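Mandelate racemase/muconate lactonizing enzyme family protein (Azoarcus sp., PDB 2QDE) is of unknown specific function but belongs to the enolase superfamily, joining an N-terminal capping domain to a TIM-barrel-type domain that here holds a barium ion. Local coordinates at residues 217-223 with 241-247; 264-270 with 292-298. All blocks are in the same frame, centred on the assembly; numbering follows the deposited sequence.

Contact 1 (217-223 with 241-247); sequences LSKIEQP and TPIYADE. With BA (barium ion), chain I.
Lys-219 lays its side chain over one face of the Tyr-244 ring, joining two neighbouring parallel strands. Its CB lies 3.6 Å from Pro-242 O and 3.8 Å from Tyr-244 CD1. With CG set between the backbone N and the carbonyl carbon (chi1 47°), the chain runs across the ring, placing CD above its centre in a CH-pi contact. From there the chain climbs off the ring: CE, still over it, is 3.9 Å from Tyr-244 CE2, and NZ, higher and off-centre, is 5.0 Å from the centroid in a cation-pi interaction. A bend at chi4 brings NZ within 3.1 Å of Ser-218 OG, to which it donates a hydrogen bond; that hydroxyl is also bonded to Asp-191.

Beneath the side chains, three backbone hydrogen bonds fix the pairing: Ile-220 N to Pro-242 O, Tyr-244 N to Ile-220 O, and Gln-222 N to Tyr-244 O. Ile-220 and Ile-243 share the face that carries the helix 229-236, and Ile-243 CD1 meets Ile-220 CB at 3.9 Å.

Toward the C-terminal ends of the strands, Glu-221 OE2 (2.8 Å) and Asp-246 OD2 (2.7 Å) both bind the barium ion, their carboxylate planes turned 53° apart. Their other oxygens form salt bridges, Glu-221 OE1 with Lys-165 and Asp-246 OD1 with Lys-273. Asp-195 and Asn-197 complete the protein ligands; three carboxylates and an amide gathered past the strand ends are the layout of the metal site in enolase-superfamily barrels.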
ATOM      1  N   LEU A 217      32.524  -2.049   4.707  1.00 24.14           N
ATOM      2  CA  LEU A 217      32.432  -2.786   3.454  1.00 21.76           C
ATOM      3  C   LEU A 217      31.550  -1.977   2.493  1.00 22.80           C
ATOM      4  O   LEU A 217      30.559  -1.371   2.910  1.00 23.20           O
ATOM      5  CB  LEU A 217      31.815  -4.161   3.715  1.00 20.43           C
ATOM      6  CG  LEU A 217      32.586  -5.049   4.703  1.00 19.60           C
ATOM      7  CD1 LEU A 217      31.749  -6.263   5.091  1.00 19.25           C
ATOM      8  CD2 LEU A 217      33.907  -5.479   4.076  1.00 19.81           C
ATOM      9  N   SER A 218      31.906  -1.960   1.213  1.00 20.28           N
ATOM     10  CA  SER A 218      31.115  -1.213   0.243  1.00 21.47           C
ATOM     11  C   SER A 218      29.717  -1.808   0.082  1.00 21.60           C
ATOM     12  O   SER A 218      28.782  -1.107  -0.304  1.00 20.63           O
ATOM     13  CB  SER A 218      31.819  -1.166  -1.117  1.00 21.29           C
ATOM     14  OG  SER A 218      31.880  -2.450  -1.712  1.00 23.43           O
ATOM     15  N   LYS A 219      29.573  -3.096   0.388  1.00 20.35           N
ATOM     16  CA  LYS A 219      28.281  -3.763   0.262  1.00 19.66           C
ATOM     17  C   LYS A 219      28.317  -5.210   0.742  1.00 20.01           C
ATOM     18  O   LYS A 219      29.392  -5.771   0.971  1.00 20.24           O
ATOM     19  CB  LYS A 219      27.828  -3.735  -1.205  1.00 19.40           C
ATOM     20  CG  LYS A 219      28.930  -4.144  -2.194  1.00 22.73           C
ATOM     21  CD  LYS A 219      28.465  -4.024  -3.639  1.00 23.68           C
ATOM     22  CE  LYS A 219      29.633  -4.006  -4.614  1.00 23.72           C
ATOM     23  NZ  LYS A 219      30.446  -2.776  -4.474  1.00 24.53           N
ATOM     24  N   ILE A 220      27.131  -5.794   0.907  1.00 18.14           N
ATOM     25  CA  ILE A 220      26.982  -7.193   1.300  1.00 17.62           C
ATOM     26  C   ILE A 220      26.208  -7.865   0.167  1.00 17.43           C
ATOM     27  O   ILE A 220      25.061  -7.509  -0.096  1.00 17.56           O
ATOM     28  CB  ILE A 220      26.154  -7.369   2.596  1.00 17.91           C
ATOM     29  CG1 ILE A 220      26.759  -6.546   3.740  1.00 17.90           C
ATOM     30  CG2 ILE A 220      26.116  -8.844   2.972  1.00 17.97           C
ATOM     31  CD1 ILE A 220      28.173  -6.912   4.067  1.00 15.62           C
ATOM     32  N   GLU A 221      26.831  -8.823  -0.509  1.00 16.79           N
ATOM     33  CA  GLU A 221      26.171  -9.509  -1.613  1.00 15.81           C
ATOM     34  C   GLU A 221      25.302 -10.690  -1.177  1.00 16.41           C
ATOM     35  O   GLU A 221      25.786 -11.642  -0.554  1.00 16.51           O
ATOM     36  CB  GLU A 221      27.206  -9.994  -2.627  1.00 16.88           C
ATOM     37  CG  GLU A 221      26.600 -10.593  -3.899  1.00 16.72           C
ATOM     38  CD  GLU A 221      27.659 -11.099  -4.870  1.00 20.85           C
ATOM     39  OE1 GLU A 221      28.779 -10.538  -4.863  1.00 20.59           O
ATOM     40  OE2 GLU A 221      27.361 -12.041  -5.650  1.00 18.66           O
ATOM     41  N   GLN A 222      24.018 -10.608  -1.520  1.00 15.29           N
ATOM     42  CA  GLN A 222      23.025 -11.642  -1.222  1.00 15.27           C
ATOM     43  C   GLN A 222      23.157 -12.319   0.143  1.00 15.79           C
ATOM     44  O   GLN A 222      23.517 -13.500   0.231  1.00 15.36           O
ATOM     45  CB  GLN A 222      23.054 -12.725  -2.305  1.00 13.75           C
ATOM     46  CG  GLN A 222      21.815 -13.610  -2.312  1.00 15.12           C
ATOM     47  CD  GLN A 222      20.588 -12.882  -2.833  1.00 15.07           C
ATOM     48  OE1 GLN A 222      19.512 -12.947  -2.235  1.00 17.42           O
ATOM     49  NE2 GLN A 222      20.742 -12.190  -3.955  1.00 12.14           N
ATOM     50  N   PRO A 223      22.857 -11.587   1.225  1.00 14.71           N
ATOM     51  CA  PRO A 223      22.961 -12.179   2.559  1.00 14.99           C
ATOM     52  C   PRO A 223      21.882 -13.228   2.841  1.00 16.16           C
ATOM     53  O   PRO A 223      22.142 -14.224   3.519  1.00 17.87           O
ATOM     54  CB  PRO A 223      22.852 -10.966   3.487  1.00 14.07           C
ATOM     55  CG  PRO A 223      21.988 -10.031   2.721  1.00 14.25           C
ATOM     56  CD  PRO A 223      22.509 -10.156   1.308  1.00 14.16           C
ATOM     57  N   THR A 241      24.967  -0.712   5.761  1.00 19.23           N
ATOM     58  CA  THR A 241      25.696  -1.284   4.634  1.00 17.42           C
ATOM     59  C   THR A 241      24.795  -1.628   3.454  1.00 16.26           C
ATOM     60  O   THR A 241      23.771  -2.289   3.614  1.00 17.72           O
ATOM     61  CB  THR A 241      26.452  -2.552   5.071  1.00 16.60           C
ATOM     62  OG1 THR A 241      27.131  -2.295   6.305  1.00 17.75           O
ATOM     63  CG2 THR A 241      27.469  -2.959   4.007  1.00 15.83           C
ATOM     64  N   PRO A 242      25.176  -1.187   2.246  1.00 16.14           N
ATOM     65  CA  PRO A 242      24.381  -1.466   1.046  1.00 15.85           C
ATOM     66  C   PRO A 242      24.192  -2.968   0.872  1.00 15.77           C
ATOM     67  O   PRO A 242      25.105  -3.739   1.137  1.00 16.08           O
ATOM     68  CB  PRO A 242      25.223  -0.867  -0.077  1.00 14.01           C
ATOM     69  CG  PRO A 242      25.964   0.245   0.605  1.00 16.73           C
ATOM     70  CD  PRO A 242      26.369  -0.394   1.910  1.00 15.90           C
ATOM     71  N   ILE A 243      23.003  -3.367   0.434  1.00 15.84           N
ATOM     72  CA  ILE A 243      22.682  -4.768   0.218  1.00 15.34           C
ATOM     73  C   ILE A 243      22.439  -4.990  -1.278  1.00 17.80           C
ATOM     74  O   ILE A 243      21.514  -4.408  -1.848  1.00 17.44           O
ATOM     75  CB  ILE A 243      21.408  -5.168   0.995  1.00 16.34           C
ATOM     76  CG1 ILE A 243      21.568  -4.834   2.485  1.00 17.47           C
ATOM     77  CG2 ILE A 243      21.107  -6.641   0.782  1.00 14.32           C
ATOM     78  CD1 ILE A 243      22.707  -5.562   3.173  1.00 18.97           C
ATOM     79  N   TYR A 244      23.269  -5.823  -1.903  1.00 15.80           N
ATOM     80  CA  TYR A 244      23.147  -6.127  -3.331  1.00 15.87           C
ATOM     81  C   TYR A 244      22.511  -7.498  -3.553  1.00 16.73           C
ATOM     82  O   TYR A 244      22.684  -8.406  -2.740  1.00 17.17           O
ATOM     83  CB  TYR A 244      24.522  -6.102  -4.006  1.00 16.16           C
ATOM     84  CG  TYR A 244      25.005  -4.721  -4.402  1.00 18.55           C
ATOM     85  CD1 TYR A 244      24.882  -3.632  -3.533  1.00 18.02           C
ATOM     86  CD2 TYR A 244      25.624  -4.515  -5.631  1.00 17.03           C
ATOM     87  CE1 TYR A 244      25.370  -2.371  -3.885  1.00 18.65           C
ATOM     88  CE2 TYR A 244      26.113  -3.261  -5.992  1.00 19.81           C
ATOM     89  CZ  TYR A 244      25.985  -2.197  -5.116  1.00 18.93           C
ATOM     90  OH  TYR A 244      26.471  -0.965  -5.482  1.00 21.97           O
ATOM     91  N   ALA A 245      21.795  -7.647  -4.666  1.00 14.42           N
ATOM     92  CA  ALA A 245      21.135  -8.905  -4.981  1.00 14.88           C
ATOM     93  C   ALA A 245      21.772  -9.626  -6.169  1.00 15.57           C
ATOM     94  O   ALA A 245      22.042  -9.014  -7.201  1.00 14.19           O
ATOM     95  CB  ALA A 245      19.669  -8.650  -5.271  1.00 13.51           C
ATOM     96  N   ASP A 246      22.020 -10.924  -6.013  1.00 15.93           N
ATOM     97  CA  ASP A 246      22.576 -11.729  -7.095  1.00 16.49           C
ATOM     98  C   ASP A 246      21.551 -12.814  -7.378  1.00 16.72           C
ATOM     99  O   ASP A 246      20.744 -12.693  -8.301  1.00 15.41           O
ATOM    100  CB  ASP A 246      23.911 -12.363  -6.691  1.00 18.34           C
ATOM    101  CG  ASP A 246      24.460 -13.309  -7.756  1.00 19.86           C
ATOM    102  OD1 ASP A 246      23.840 -13.456  -8.836  1.00 19.45           O
ATOM    103  OD2 ASP A 246      25.528 -13.909  -7.507  1.00 20.03           O
ATOM    104  N   GLU A 247      21.572 -13.859  -6.557  1.00 15.14           N
ATOM    105  CA  GLU A 247      20.640 -14.960  -6.708  1.00 16.58           C
ATOM    106  C   GLU A 247      19.189 -14.488  -6.805  1.00 16.56           C
ATOM    107  O   GLU A 247      18.406 -15.059  -7.556  1.00 16.69           O
ATOM    108  CB  GLU A 247      20.794 -15.957  -5.552  1.00 17.22           C
ATOM    109  CG  GLU A 247      22.038 -16.835  -5.651  1.00 19.42           C
ATOM    110  CD  GLU A 247      23.281 -16.210  -5.029  1.00 21.83           C
ATOM    111  OE1 GLU A 247      23.393 -14.965  -4.987  1.00 20.69           O
ATOM    112  OE2 GLU A 247      24.158 -16.984  -4.586  1.00 23.21           O
TER
HETATM  113 BA    BA I 401      26.789 -14.749  -5.326  1.00 50.18          BA

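Contact 2 (264-270 with 292-298); sequences ADGLMIK and LPVICGC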
ATOM      1  N   ALA A 264      17.004  -4.055  -2.761  1.00 15.84           N
ATOM      2  CA  ALA A 264      18.422  -3.985  -3.090  1.00 17.48           C
ATOM      3  C   ALA A 264      18.962  -2.602  -3.404  1.00 16.40           C
ATOM      4  O   ALA A 264      18.239  -1.733  -3.880  1.00 18.23           O
ATOM      5  CB  ALA A 264      18.725  -4.929  -4.258  1.00 14.14           C
ATOM      6  N   ASP A 265      20.255  -2.427  -3.148  1.00 16.34           N
ATOM      7  CA  ASP A 265      20.963  -1.175  -3.405  1.00 16.76           C
ATOM      8  C   ASP A 265      21.848  -1.325  -4.644  1.00 17.08           C
ATOM      9  O   ASP A 265      22.458  -0.364  -5.109  1.00 13.71           O
ATOM     10  CB  ASP A 265      21.831  -0.815  -2.201  1.00 18.65           C
ATOM     11  CG  ASP A 265      21.007  -0.529  -0.960  1.00 20.93           C
ATOM     12  OD1 ASP A 265      20.206   0.428  -1.006  1.00 20.56           O
ATOM     13  OD2 ASP A 265      21.157  -1.260   0.049  1.00 21.36           O
ATOM     14  N   GLY A 266      21.904  -2.545  -5.169  1.00 15.13           N
ATOM     15  CA  GLY A 266      22.722  -2.834  -6.336  1.00 14.76           C
ATOM     16  C   GLY A 266      22.441  -4.248  -6.803  1.00 13.69           C
ATOM     17  O   GLY A 266      21.790  -5.011  -6.088  1.00 11.00           O
ATOM     18  N   LEU A 267      22.947  -4.614  -7.980  1.00 12.79           N
ATOM     19  CA  LEU A 267      22.677  -5.943  -8.534  1.00 15.18           C
ATOM     20  C   LEU A 267      23.896  -6.617  -9.165  1.00 14.48           C
ATOM     21  O   LEU A 267      24.820  -5.942  -9.611  1.00 15.93           O
ATOM     22  CB  LEU A 267      21.593  -5.823  -9.611  1.00 14.16           C
ATOM     23  CG  LEU A 267      20.317  -5.026  -9.314  1.00 14.72           C
ATOM     24  CD1 LEU A 267      19.645  -4.635 -10.631  1.00 14.86           C
ATOM     25  CD2 LEU A 267      19.379  -5.840  -8.444  1.00 12.60           C
ATOM     26  N   MET A 268      23.891  -7.948  -9.192  1.00 14.48           N
ATOM     27  CA  MET A 268      24.963  -8.705  -9.838  1.00 16.16           C
ATOM     28  C   MET A 268      24.280  -9.529 -10.920  1.00 15.26           C
ATOM     29  O   MET A 268      23.152  -9.991 -10.741  1.00 15.12           O
ATOM     30  CB  MET A 268      25.679  -9.682  -8.893  1.00 15.48           C
ATOM     31  CG  MET A 268      25.422  -9.528  -7.416  1.00 22.48           C
ATOM     32  SD  MET A 268      25.981  -7.983  -6.723  1.00 23.19           S
ATOM     33  CE  MET A 268      27.550  -7.812  -7.502  1.00 17.87           C
ATOM     34  N   ILE A 269      24.954  -9.717 -12.044  1.00 15.84           N
ATOM     35  CA  ILE A 269      24.380 -10.514 -13.111  1.00 15.98           C
ATOM     36  C   ILE A 269      25.396 -11.535 -13.619  1.00 15.78           C
ATOM     37  O   ILE A 269      26.596 -11.377 -13.422  1.00 15.38           O
ATOM     38  CB  ILE A 269      23.948  -9.617 -14.297  1.00 14.79           C
ATOM     39  CG1 ILE A 269      23.176 -10.437 -15.335  1.00 14.79           C
ATOM     40  CG2 ILE A 269      25.176  -8.993 -14.951  1.00 12.33           C
ATOM     41  CD1 ILE A 269      22.719  -9.632 -16.537  1.00 17.13           C
ATOM     42  N   LYS A 270      24.894 -12.602 -14.234  1.00 17.09           N
ATOM     43  CA  LYS A 270      25.735 -13.617 -14.871  1.00 16.48           C
ATOM     44  C   LYS A 270      24.953 -13.949 -16.129  1.00 16.84           C
ATOM     45  O   LYS A 270      23.738 -14.135 -16.070  1.00 16.91           O
ATOM     46  CB  LYS A 270      25.907 -14.880 -14.011  1.00 18.60           C
ATOM     47  CG  LYS A 270      26.858 -14.717 -12.832  1.00 19.30           C
ATOM     48  CD  LYS A 270      27.261 -16.068 -12.260  1.00 23.79           C
ATOM     49  CE  LYS A 270      28.175 -15.924 -11.043  1.00 25.58           C
ATOM     50  NZ  LYS A 270      27.498 -15.235  -9.922  1.00 29.78           N
ATOM     51  N   LEU A 292      20.147   1.258 -10.941  1.00 14.77           N
ATOM     52  CA  LEU A 292      21.015   0.502 -10.040  1.00 14.94           C
ATOM     53  C   LEU A 292      22.290   0.011 -10.728  1.00 14.28           C
ATOM     54  O   LEU A 292      22.292  -0.274 -11.921  1.00 12.62           O
ATOM     55  CB  LEU A 292      20.272  -0.721  -9.488  1.00 15.25           C
ATOM     56  CG  LEU A 292      19.106  -0.504  -8.525  1.00 14.19           C
ATOM     57  CD1 LEU A 292      18.530  -1.848  -8.103  1.00 14.01           C
ATOM     58  CD2 LEU A 292      19.604   0.265  -7.314  1.00 13.49           C
ATOM     59  N   PRO A 293      23.390  -0.105  -9.969  1.00 14.06           N
ATOM     60  CA  PRO A 293      24.655  -0.578 -10.543  1.00 14.22           C
ATOM     61  C   PRO A 293      24.570  -2.087 -10.799  1.00 15.42           C
ATOM     62  O   PRO A 293      23.813  -2.790 -10.132  1.00 14.32           O
ATOM     63  CB  PRO A 293      25.673  -0.232  -9.461  1.00 13.47           C
ATOM     64  CG  PRO A 293      24.866  -0.401  -8.192  1.00 14.90           C
ATOM     65  CD  PRO A 293      23.556   0.276  -8.556  1.00 14.38           C
ATOM     66  N   VAL A 294      25.344  -2.574 -11.764  1.00 15.32           N
ATOM     67  CA  VAL A 294      25.345  -3.996 -12.100  1.00 15.82           C
ATOM     68  C   VAL A 294      26.771  -4.507 -12.288  1.00 16.58           C
ATOM     69  O   VAL A 294      27.536  -3.964 -13.082  1.00 16.08           O
ATOM     70  CB  VAL A 294      24.554  -4.276 -13.408  1.00 15.42           C
ATOM     71  CG1 VAL A 294      24.580  -5.775 -13.731  1.00 14.73           C
ATOM     72  CG2 VAL A 294      23.117  -3.789 -13.271  1.00 14.73           C
ATOM     73  N   ILE A 295      27.117  -5.550 -11.543  1.00 17.36           N
ATOM     74  CA  ILE A 295      28.436  -6.165 -11.629  1.00 17.00           C
ATOM     75  C   ILE A 295      28.262  -7.580 -12.190  1.00 16.48           C
ATOM     76  O   ILE A 295      27.629  -8.424 -11.560  1.00 15.37           O
ATOM     77  CB  ILE A 295      29.093  -6.255 -10.236  1.00 16.65           C
ATOM     78  CG1 ILE A 295      29.247  -4.853  -9.645  1.00 17.24           C
ATOM     79  CG2 ILE A 295      30.452  -6.934 -10.338  1.00 15.67           C
ATOM     80  CD1 ILE A 295      29.812  -4.858  -8.245  1.00 18.93           C
ATOM     81  N   CYS A 296      28.825  -7.837 -13.367  1.00 17.98           N
ATOM     82  CA  CYS A 296      28.698  -9.153 -13.982  1.00 19.13           C
ATOM     83  C   CYS A 296      29.776 -10.133 -13.534  1.00 19.85           C
ATOM     84  O   CYS A 296      30.974  -9.837 -13.585  1.00 18.78           O
ATOM     85  CB  CYS A 296      28.732  -9.045 -15.511  1.00 18.53           C
ATOM     86  SG  CYS A 296      28.507 -10.641 -16.375  1.00 19.10           S
ATOM     87  N   GLY A 297      29.333 -11.306 -13.097  1.00 19.83           N
ATOM     88  CA  GLY A 297      30.254 -12.332 -12.657  1.00 21.05           C
ATOM     89  C   GLY A 297      30.436 -13.349 -13.769  1.00 22.38           C
ATOM     90  O   GLY A 297      30.388 -13.009 -14.951  1.00 23.08           O
ATOM     91  N   CYS A 298      30.641 -14.603 -13.396  1.00 21.30           N
ATOM     92  CA  CYS A 298      30.818 -15.652 -14.381  1.00 22.96           C
ATOM     93  C   CYS A 298      30.645 -16.999 -13.712  1.00 23.39           C
ATOM     94  O   CYS A 298      30.589 -17.088 -12.487  1.00 22.68           O
ATOM     95  CB  CYS A 298      32.222 -15.585 -14.988  1.00 22.93           C
ATOM     96  SG  CYS A 298      33.537 -16.117 -13.849  1.00 26.88           S
TER
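Ile-269 O is gripped twice by the partner strand: Gly-297 N donates a hydrogen bond of 2.8 Å nearly in line with the carbonyl, and Cys-296 CA approaches to 3.1 Å in a CA-H...O contact. This pair of neighbouring parallel strands belongs to the beta/alpha barrel, the chain returning between them through the short helix 271-274 and helix 277-290. Leu-267 O is held in the same manner, by Ile-295 N at 3.0 Å and, through a CA-H...O contact, by Val-294 CA. Leu-267 N to Pro-293 O and Ile-269 N to Ile-295 O complete the four backbone bonds; in the last of these the donor stands 44° out of the carbonyl plane. On the far edge of strand 294-296, the side chain of Gln-324 bonds to Cys-296 N and Val-294 O.

Side chains alternate between the two faces. Met-268 and Ile-295 lie side by side on one, pointing the same way. The methionine chain, its chi1 nearly eclipsed at -13°, bends at chi2 and chi3, which folds methyl CE back to 3.5 Å from Ile-295 CB. On the other face are Leu-267, Ile-269 and Val-294, against which Trp-283 of helix 277-290 packs, and Cys-296, which meets Leu-313 of helix 303-315. Leu-267 crosses Leu-292 at about a right angle, CG against CD1. Ile-269 CG2 presses on Val-294 CG1, a tight 3.5 Å away, and also meets Cys-296 CB at 3.6 Å.

Both contacts are buried pairings of parallel strands in the same barrel sheet, and they are joined directly: strand 243-245 of contact 1 is the neighbour of strand 266-269 of contact 2. Backbone hydrogen bonds probably link the two, from Met-268 N to Ala-245 O and from Asp-265 N to Ile-243 O, while Tyr-244 packs on Pro-293 and Asp-246 on Met-268. Their chemistry differs. Contact 1 mixes a lysine-aromatic contact with two carboxylates that bind the metal directly. Contact 2 is mostly aliphatic and sulfur packing, although Lys-270 brings it near the barium ion. Each also touches a second subunit, near the starts of the strands.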